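Local coordinates for ARF GTPase-activating protein GIT1 (Rattus norvegicus, PDB 6IUH) that probably stimulates GTP hydrolysis by ARF small GTPases and probably associates with G protein-coupled receptor kinases, at residues E36-H39 / D40-V43. Residues are numbered along the deposited sequence; the frame is centred on the assembly and turned at random.
Sequences EFKH and DSFV
Two aromatic contacts join His-39 to Phe-42. The rings form an offset edge-to-face pair: the imidazole turns its edge to the phenyl face, with planes at 72°, centroids 5.4 Å apart, and His-39 ND1 3.8 Å from Phe-42 CZ. His-39 CA also lies over the ring face, 4.3 Å from the Phe-42 ring centroid and 17° off its normal, a CH-pi contact. Both side chains place CG anti to the carbonyl carbon (chi1 -60° for His-39), which, with the three-residue spacing, lets them run alongside each other.

Hydrogen bonds close the turn. Ser-41 N donates to Lys-38 O at 2.9 Å; Phe-42 N makes a weak bond to His-39 O at 3.4 Å. A water accepts from Val-43 N and is held weakly by His-39 O and Asp-40 O. In van der Waals packing, Lys-38, bent at chi3, lays CE 3.5 Å from Ser-41 OG.

Phe-42 also packs on Leu-30 and Ala-34 of helix 13-35 and Leu-104 of helix 101-128; replacing it by alanine is likely to leave a gap between these helices and to take away the phenyl face on which the imidazole edge packs. The arrangement is a helix-to-helix connection in a four-helix bundle (helices 13-35, 42-57, 67-87 and 101-128): a Schellman motif, marked by the positive phi of Phe-37, ends helix 13-35, an inverse gamma turn centres on Lys-38, and a 3-10 turn leads into helix 42-57.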
loop_
_atom_site.group_PDB
_atom_site.type_symbol
_atom_site.label_atom_id
_atom_site.label_comp_id
_atom_site.label_asym_id
_atom_site.label_seq_id
_atom_site.Cartn_x
_atom_site.Cartn_y
_atom_site.Cartn_z
ATOM N N GLU A 36 -11.568 13.310 1.892
ATOM C CA GLU A 36 -11.753 14.697 2.307
ATOM C C GLU A 36 -11.394 15.663 1.184
ATOM O O GLU A 36 -11.398 16.881 1.377
ATOM C CB GLU A 36 -10.918 14.997 3.553
ATOM C CG GLU A 36 -11.395 14.269 4.802
ATOM C CD GLU A 36 -10.529 14.556 6.013
ATOM O OE1 GLU A 36 -9.506 15.256 5.862
ATOM O OE2 GLU A 36 -10.871 14.080 7.116
ATOM N N PHE A 37 -11.084 15.098 0.020
ATOM C CA PHE A 37 -10.770 15.852 -1.192
ATOM C C PHE A 37 -9.521 16.715 -1.042
ATOM O O PHE A 37 -9.427 17.791 -1.635
ATOM C CB PHE A 37 -11.958 16.724 -1.607
ATOM C CG PHE A 37 -13.252 15.973 -1.710
ATOM C CD1 PHE A 37 -13.284 14.681 -2.207
ATOM C CD2 PHE A 37 -14.439 16.556 -1.299
ATOM C CE1 PHE A 37 -14.475 13.988 -2.301
ATOM C CE2 PHE A 37 -15.634 15.867 -1.389
ATOM C CZ PHE A 37 -15.650 14.581 -1.890
ATOM N N LYS A 38 -8.563 16.240 -0.250
ATOM C CA LYS A 38 -7.263 16.893 -0.152
ATOM C C LYS A 38 -6.376 16.430 -1.300
ATOM O O LYS A 38 -5.349 15.787 -1.079
ATOM C CB LYS A 38 -6.587 16.581 1.185
ATOM C CG LYS A 38 -7.436 16.866 2.409
ATOM C CD LYS A 38 -6.609 16.730 3.677
ATOM C CE LYS A 38 -5.416 17.677 3.652
ATOM N NZ LYS A 38 -4.573 17.549 4.873
ATOM N N HIS A 39 -6.773 16.758 -2.525
ATOM C CA HIS A 39 -6.089 16.249 -3.710
ATOM C C HIS A 39 -4.660 16.778 -3.819
ATOM O O HIS A 39 -3.814 16.169 -4.475
ATOM C CB HIS A 39 -6.892 16.596 -4.966
ATOM C CG HIS A 39 -8.275 16.015 -4.973
ATOM N ND1 HIS A 39 -8.510 14.660 -5.048
ATOM C CD2 HIS A 39 -9.490 16.604 -4.902
ATOM C CE1 HIS A 39 -9.813 14.439 -5.031
ATOM N NE2 HIS A 39 -10.431 15.605 -4.942
ATOM N N ASP A 40 -4.390 17.899 -3.157
ATOM C CA ASP A 40 -3.045 18.460 -3.126
ATOM C C ASP A 40 -2.106 17.620 -2.262
ATOM O O ASP A 40 -0.887 17.757 -2.344
ATOM C CB ASP A 40 -3.072 19.897 -2.607
ATOM C CG ASP A 40 -3.610 19.994 -1.193
ATOM O OD1 ASP A 40 -4.612 19.312 -0.892
ATOM O OD2 ASP A 40 -3.029 20.746 -0.383
ATOM N N SER A 41 -2.678 16.752 -1.434
ATOM C CA SER A 41 -1.882 15.953 -0.511
ATOM C C SER A 41 -1.518 14.586 -1.082
ATOM O O SER A 41 -0.843 13.794 -0.422
ATOM C CB SER A 41 -2.628 15.779 0.816
ATOM O OG SER A 41 -2.801 17.024 1.470
ATOM N N PHE A 42 -1.952 14.307 -2.309
ATOM C CA PHE A 42 -1.716 12.990 -2.903
ATOM C C PHE A 42 -0.232 12.700 -3.125
ATOM O O PHE A 42 0.233 11.594 -2.850
ATOM C CB PHE A 42 -2.476 12.848 -4.224
ATOM C CG PHE A 42 -3.918 12.448 -4.057
ATOM C CD1 PHE A 42 -4.549 12.563 -2.829
ATOM C CD2 PHE A 42 -4.638 11.943 -5.128
ATOM C CE1 PHE A 42 -5.875 12.192 -2.674
ATOM C CE2 PHE A 42 -5.963 11.572 -4.980
ATOM C CZ PHE A 42 -6.582 11.696 -3.750
ATOM N N VAL A 43 0.511 13.688 -3.617
ATOM C CA VAL A 43 1.943 13.505 -3.855
ATOM C C VAL A 43 2.742 13.297 -2.558
ATOM O O VAL A 43 3.510 12.338 -2.469
ATOM C CB VAL A 43 2.543 14.692 -4.649
ATOM C CG1 VAL A 43 4.064 14.626 -4.649
ATOM C CG2 VAL A 43 2.009 14.702 -6.065
HETATM O O HOH W 1 -0.419 16.313 -4.440
#